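Local coordinates for probable glutathione S-transferase (PDB 6JWK), which is a zeta-class glutathione S-transferase family member that acts as a maleylpyruvate isomerase, probably with glutathione as cofactor, at residues Phe7-Leu21 against Ala199-Leu212. Numbering follows the deposited sequence.
Sequences FNSSTSYRVRIALAL and AFQRASPERQPDYL. With SO4 (sulfate ion), chain I.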
loop_
_atom_site.group_PDB
_atom_site.type_symbol
_atom_site.label_atom_id
_atom_site.label_comp_id
_atom_site.label_asym_id
_atom_site.label_seq_id
_atom_site.Cartn_x
_atom_site.Cartn_y
_atom_site.Cartn_z
ATOM N N PHE B 7 -10.807 18.250 0.383
ATOM C CA PHE B 7 -11.099 18.214 1.849
ATOM C C PHE B 7 -11.564 16.813 2.255
ATOM O O PHE B 7 -11.159 16.320 3.323
ATOM C CB PHE B 7 -12.059 19.323 2.298
ATOM C CG PHE B 7 -13.479 19.149 1.852
ATOM C CD1 PHE B 7 -14.353 18.382 2.591
ATOM C CD2 PHE B 7 -13.924 19.727 0.678
ATOM C CE1 PHE B 7 -15.658 18.206 2.168
ATOM C CE2 PHE B 7 -15.240 19.584 0.279
ATOM C CZ PHE B 7 -16.097 18.807 1.013
ATOM N N ASN B 8 -12.331 16.152 1.407
ATOM C CA ASN B 8 -13.010 14.882 1.763
ATOM C C ASN B 8 -12.234 13.648 1.285
ATOM O O ASN B 8 -12.752 12.519 1.484
ATOM C CB ASN B 8 -14.420 14.846 1.178
ATOM C CG ASN B 8 -15.403 14.575 2.289
ATOM O OD1 ASN B 8 -15.390 15.281 3.299
ATOM N ND2 ASN B 8 -16.195 13.527 2.142
ATOM N N SER B 9 -11.071 13.829 0.660
ATOM C CA SER B 9 -10.222 12.697 0.208
ATOM C C SER B 9 -9.418 12.156 1.394
ATOM O O SER B 9 -8.603 12.944 1.960
ATOM C CB SER B 9 -9.329 13.145 -0.904
ATOM O OG SER B 9 -8.172 12.349 -0.949
ATOM N N SER B 10 -9.572 10.881 1.741
ATOM C CA SER B 10 -8.813 10.251 2.852
ATOM C C SER B 10 -7.310 10.304 2.581
ATOM O O SER B 10 -6.538 10.537 3.519
ATOM C CB SER B 10 -9.222 8.832 3.094
ATOM O OG SER B 10 -10.511 8.802 3.605
ATOM N N THR B 11 -6.889 10.071 1.344
ATOM C CA THR B 11 -5.447 10.010 1.019
ATOM C C THR B 11 -4.908 11.440 1.125
ATOM O O THR B 11 -3.753 11.600 1.551
ATOM C CB THR B 11 -5.194 9.319 -0.340
ATOM O OG1 THR B 11 -6.016 10.000 -1.295
ATOM C CG2 THR B 11 -5.551 7.849 -0.300
ATOM N N SER B 12 -5.688 12.447 0.762
ATOM C CA SER B 12 -5.274 13.872 0.962
ATOM C C SER B 12 -5.088 14.137 2.465
ATOM O O SER B 12 -4.114 14.769 2.866
ATOM C CB SER B 12 -6.278 14.845 0.381
ATOM O OG SER B 12 -6.377 14.699 -1.027
ATOM N N TYR B 13 -6.046 13.687 3.258
ATOM C CA TYR B 13 -6.027 13.871 4.731
ATOM C C TYR B 13 -4.695 13.302 5.281
ATOM O O TYR B 13 -4.038 13.974 6.100
ATOM C CB TYR B 13 -7.303 13.244 5.290
ATOM C CG TYR B 13 -7.584 13.501 6.751
ATOM C CD1 TYR B 13 -6.827 14.389 7.511
ATOM C CD2 TYR B 13 -8.693 12.913 7.352
ATOM C CE1 TYR B 13 -7.114 14.612 8.856
ATOM C CE2 TYR B 13 -8.991 13.136 8.695
ATOM C CZ TYR B 13 -8.203 13.995 9.442
ATOM O OH TYR B 13 -8.520 14.215 10.752
ATOM N N ARG B 14 -4.307 12.087 4.878
ATOM C CA ARG B 14 -3.041 11.433 5.331
ATOM C C ARG B 14 -1.881 12.414 5.147
ATOM O O ARG B 14 -1.088 12.559 6.021
ATOM C CB ARG B 14 -2.676 10.171 4.527
ATOM C CG ARG B 14 -3.649 9.010 4.658
ATOM C CD ARG B 14 -3.195 7.908 3.747
ATOM N NE ARG B 14 -4.156 6.841 3.728
ATOM C CZ ARG B 14 -4.135 5.836 2.896
ATOM N NH1 ARG B 14 -3.216 5.798 1.944
ATOM N NH2 ARG B 14 -5.059 4.894 2.979
ATOM N N VAL B 15 -1.785 13.048 3.986
ATOM C CA VAL B 15 -0.618 13.914 3.668
ATOM C C VAL B 15 -0.747 15.282 4.320
ATOM O O VAL B 15 0.311 15.875 4.691
ATOM C CB VAL B 15 -0.449 14.041 2.139
ATOM C CG1 VAL B 15 0.732 14.924 1.805
ATOM C CG2 VAL B 15 -0.282 12.659 1.495
ATOM N N ARG B 16 -1.955 15.819 4.462
ATOM C CA ARG B 16 -2.164 17.073 5.244
ATOM C C ARG B 16 -1.718 16.851 6.697
ATOM O O ARG B 16 -1.099 17.755 7.288
ATOM C CB ARG B 16 -3.607 17.556 5.216
ATOM C CG ARG B 16 -4.066 18.067 3.856
ATOM C CD ARG B 16 -5.380 18.823 3.920
ATOM N NE ARG B 16 -6.437 18.133 4.663
ATOM C CZ ARG B 16 -7.363 17.333 4.159
ATOM N NH1 ARG B 16 -7.431 17.109 2.857
ATOM N NH2 ARG B 16 -8.267 16.788 4.973
ATOM N N ILE B 17 -1.954 15.679 7.268
ATOM C CA ILE B 17 -1.444 15.433 8.656
ATOM C C ILE B 17 0.085 15.431 8.619
ATOM O O ILE B 17 0.729 16.084 9.493
ATOM C CB ILE B 17 -1.991 14.100 9.178
ATOM C CG1 ILE B 17 -3.515 14.135 9.318
ATOM C CG2 ILE B 17 -1.316 13.671 10.468
ATOM C CD1 ILE B 17 -4.125 12.739 9.524
ATOM N N ALA B 18 0.680 14.745 7.650
ATOM C CA ALA B 18 2.159 14.676 7.560
ATOM C C ALA B 18 2.728 16.095 7.468
ATOM O O ALA B 18 3.726 16.457 8.194
ATOM C CB ALA B 18 2.581 13.855 6.363
ATOM N N LEU B 19 2.209 16.901 6.537
ATOM C CA LEU B 19 2.701 18.297 6.410
ATOM C C LEU B 19 2.517 19.058 7.736
ATOM O O LEU B 19 3.420 19.828 8.092
ATOM C CB LEU B 19 1.987 18.991 5.237
ATOM C CG LEU B 19 2.368 18.433 3.872
ATOM C CD1 LEU B 19 1.418 18.939 2.776
ATOM C CD2 LEU B 19 3.809 18.794 3.504
ATOM N N ALA B 20 1.377 18.922 8.403
ATOM C CA ALA B 20 1.080 19.633 9.668
ATOM C C ALA B 20 2.096 19.186 10.715
ATOM O O ALA B 20 2.680 20.071 11.341
ATOM C CB ALA B 20 -0.341 19.434 10.116
ATOM N N LEU B 21 2.412 17.889 10.816
ATOM C CA LEU B 21 3.417 17.417 11.798
ATOM C C LEU B 21 4.800 18.019 11.502
ATOM O O LEU B 21 5.567 18.278 12.454
ATOM C CB LEU B 21 3.448 15.885 11.798
ATOM C CG LEU B 21 2.204 15.227 12.376
ATOM C CD1 LEU B 21 2.247 13.721 12.118
ATOM C CD2 LEU B 21 2.113 15.519 13.878
ATOM N N ALA B 199 -1.803 20.034 15.067
ATOM C CA ALA B 199 -1.393 19.575 13.719
ATOM C C ALA B 199 -2.554 18.769 13.115
ATOM O O ALA B 199 -2.911 18.986 11.970
ATOM C CB ALA B 199 -0.108 18.770 13.772
ATOM N N PHE B 200 -3.176 17.876 13.871
ATOM C CA PHE B 200 -4.288 17.063 13.324
ATOM C C PHE B 200 -5.536 17.920 13.102
ATOM O O PHE B 200 -6.294 17.720 12.085
ATOM C CB PHE B 200 -4.570 15.893 14.251
ATOM C CG PHE B 200 -3.579 14.781 14.092
ATOM C CD1 PHE B 200 -2.359 14.825 14.743
ATOM C CD2 PHE B 200 -3.918 13.658 13.343
ATOM C CE1 PHE B 200 -1.466 13.766 14.605
ATOM C CE2 PHE B 200 -3.034 12.605 13.228
ATOM C CZ PHE B 200 -1.798 12.672 13.816
ATOM N N GLN B 201 -5.829 18.798 14.055
ATOM C CA GLN B 201 -7.011 19.688 13.923
ATOM C C GLN B 201 -6.868 20.568 12.662
ATOM O O GLN B 201 -7.849 20.644 11.920
ATOM C CB GLN B 201 -7.170 20.555 15.170
ATOM C CG GLN B 201 -7.516 19.781 16.435
ATOM C CD GLN B 201 -7.153 20.545 17.693
ATOM O OE1 GLN B 201 -6.614 21.650 17.663
ATOM N NE2 GLN B 201 -7.341 19.912 18.823
ATOM N N ARG B 202 -5.678 21.127 12.388
ATOM C CA ARG B 202 -5.437 21.927 11.146
ATOM C C ARG B 202 -5.679 21.072 9.901
ATOM O O ARG B 202 -6.220 21.603 8.877
ATOM C CB ARG B 202 -3.996 22.429 11.082
ATOM C CG ARG B 202 -3.689 23.523 12.085
ATOM C CD ARG B 202 -2.184 23.633 12.275
ATOM N NE ARG B 202 -1.626 24.319 11.136
ATOM C CZ ARG B 202 -1.484 25.645 11.057
ATOM N NH1 ARG B 202 -0.985 26.201 9.960
ATOM N NH2 ARG B 202 -1.818 26.417 12.083
ATOM N N ALA B 203 -5.232 19.807 9.938
ATOM C CA ALA B 203 -5.279 18.888 8.782
ATOM C C ALA B 203 -6.704 18.392 8.548
ATOM O O ALA B 203 -6.999 17.884 7.475
ATOM C CB ALA B 203 -4.303 17.753 8.999
ATOM N N SER B 204 -7.571 18.474 9.542
ATOM C CA SER B 204 -8.897 17.822 9.470
ATOM C C SER B 204 -9.668 18.364 8.264
ATOM O O SER B 204 -9.567 19.527 7.900
ATOM C CB SER B 204 -9.675 18.030 10.797
ATOM O OG SER B 204 -10.004 19.410 10.969
ATOM N N PRO B 205 -10.526 17.546 7.642
ATOM C CA PRO B 205 -11.427 18.013 6.591
ATOM C C PRO B 205 -12.223 19.276 6.964
ATOM O O PRO B 205 -12.306 20.239 6.154
ATOM C CB PRO B 205 -12.386 16.810 6.408
ATOM C CG PRO B 205 -11.567 15.604 6.825
ATOM C CD PRO B 205 -10.685 16.118 7.935
ATOM N N GLU B 206 -12.716 19.306 8.210
ATOM C CA GLU B 206 -13.688 20.324 8.682
ATOM C C GLU B 206 -13.004 21.683 8.776
ATOM O O GLU B 206 -13.736 22.696 8.777
ATOM C CB GLU B 206 -14.316 19.924 10.026
ATOM C CG GLU B 206 -15.097 18.622 9.968
ATOM C CD GLU B 206 -14.348 17.345 10.322
ATOM O OE1 GLU B 206 -13.125 17.290 10.145
ATOM O OE2 GLU B 206 -15.007 16.405 10.800
ATOM N N ARG B 207 -11.670 21.717 8.820
ATOM C CA ARG B 207 -10.912 22.967 8.958
ATOM C C ARG B 207 -10.303 23.367 7.605
ATOM O O ARG B 207 -9.503 24.294 7.576
ATOM C CB ARG B 207 -9.895 22.813 10.088
ATOM C CG ARG B 207 -10.509 22.682 11.492
ATOM C CD ARG B 207 -11.342 23.902 11.935
ATOM N NE ARG B 207 -10.467 25.073 12.077
ATOM C CZ ARG B 207 -10.812 26.341 11.848
ATOM N NH1 ARG B 207 -12.050 26.689 11.533
ATOM N NH2 ARG B 207 -9.920 27.280 11.974
ATOM N N GLN B 208 -10.607 22.663 6.528
ATOM C CA GLN B 208 -10.016 23.019 5.210
ATOM C C GLN B 208 -10.727 24.266 4.666
ATOM O O GLN B 208 -11.922 24.443 4.874
ATOM C CB GLN B 208 -10.090 21.829 4.254
ATOM C CG GLN B 208 -9.220 20.657 4.734
ATOM C CD GLN B 208 -7.802 21.129 4.979
ATOM O OE1 GLN B 208 -7.175 21.674 4.068
ATOM N NE2 GLN B 208 -7.280 20.936 6.198
ATOM N N PRO B 209 -10.005 25.144 3.946
ATOM C CA PRO B 209 -10.636 26.243 3.192
ATOM C C PRO B 209 -11.758 25.800 2.240
ATOM O O PRO B 209 -12.693 26.507 2.119
ATOM C CB PRO B 209 -9.467 26.802 2.372
ATOM C CG PRO B 209 -8.240 26.483 3.228
ATOM C CD PRO B 209 -8.536 25.104 3.793
ATOM N N ASP B 210 -11.664 24.620 1.628
ATOM C CA ASP B 210 -12.674 24.119 0.656
ATOM C C ASP B 210 -13.811 23.383 1.378
ATOM O O ASP B 210 -14.622 22.729 0.681
ATOM C CB ASP B 210 -12.027 23.272 -0.454
ATOM C CG ASP B 210 -11.204 22.088 0.029
ATOM O OD1 ASP B 210 -10.550 22.233 1.087
ATOM O OD2 ASP B 210 -11.212 21.024 -0.672
ATOM N N TYR B 211 -13.901 23.436 2.714
ATOM C CA TYR B 211 -14.975 22.695 3.434
ATOM C C TYR B 211 -16.269 23.532 3.506
ATOM O O TYR B 211 -16.168 24.657 3.996
ATOM C CB TYR B 211 -14.533 22.313 4.851
ATOM C CG TYR B 211 -15.562 21.504 5.594
ATOM C CD1 TYR B 211 -15.764 20.167 5.324
ATOM C CD2 TYR B 211 -16.298 22.074 6.614
ATOM C CE1 TYR B 211 -16.681 19.412 6.038
ATOM C CE2 TYR B 211 -17.244 21.346 7.314
ATOM C CZ TYR B 211 -17.429 20.013 7.042
ATOM O OH TYR B 211 -18.349 19.315 7.759
ATOM N N LEU B 212 -17.380 22.953 3.028
ATOM C CA LEU B 212 -18.834 23.159 3.363
ATOM C C LEU B 212 -19.075 24.192 4.476
ATOM O O LEU B 212 -19.825 23.840 5.427
ATOM C CB LEU B 212 -19.419 21.811 3.813
ATOM C CG LEU B 212 -18.955 20.578 3.036
ATOM C CD1 LEU B 212 -19.514 19.303 3.658
ATOM C CD2 LEU B 212 -19.335 20.678 1.558
HETATM S S SO4 I . -10.682 8.690 -1.145
HETATM O O1 SO4 I . -9.260 8.688 -0.966
HETATM O O2 SO4 I . -11.126 7.505 -1.804
HETATM O O3 SO4 I . -11.389 8.740 0.120
HETATM O O4 SO4 I . -11.014 9.831 -1.947
#
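CB of A199 lies 3.7 Å from CB of A20. Small side chains here let the axes of 199-203 and 10-21 close to 8.3 Å, 139° apart in direction. One residue on, the F200 ring takes CG2 of I17 over one face, and V168 of helix 162-176 also touches this ring. A203 ends the helix, its CB against the backbone of R16 and I17. Its carbonyl O receives two hydrogen bonds from R16, from NE at 2.9 Å and from NH2 at 3.0 Å, both nearly in the guanidinium plane; the bend at chi3 (-49°) turns that side-on edge to the helix end. P205 then lays CD over one face of the Y13 ring, 3.6 Å from its centroid. Q208 stacks its amide on the R16 guanidinium, planes 28° apart, while CA of Y13 lies over the opposite face. OD2 of D210 accepts a hydrogen bond from the F7 backbone N. Y211 makes an offset edge-to-face pair with F7, CD1 at that ring's rim and CA over its face. NH1 of R16 hydrogen-bonds OG of S5 within the thioredoxin-like N-terminal domain; A203 O and Q208 join this buried cation to the C-terminal domain, and the helix-end carbonyl probably favours its charge.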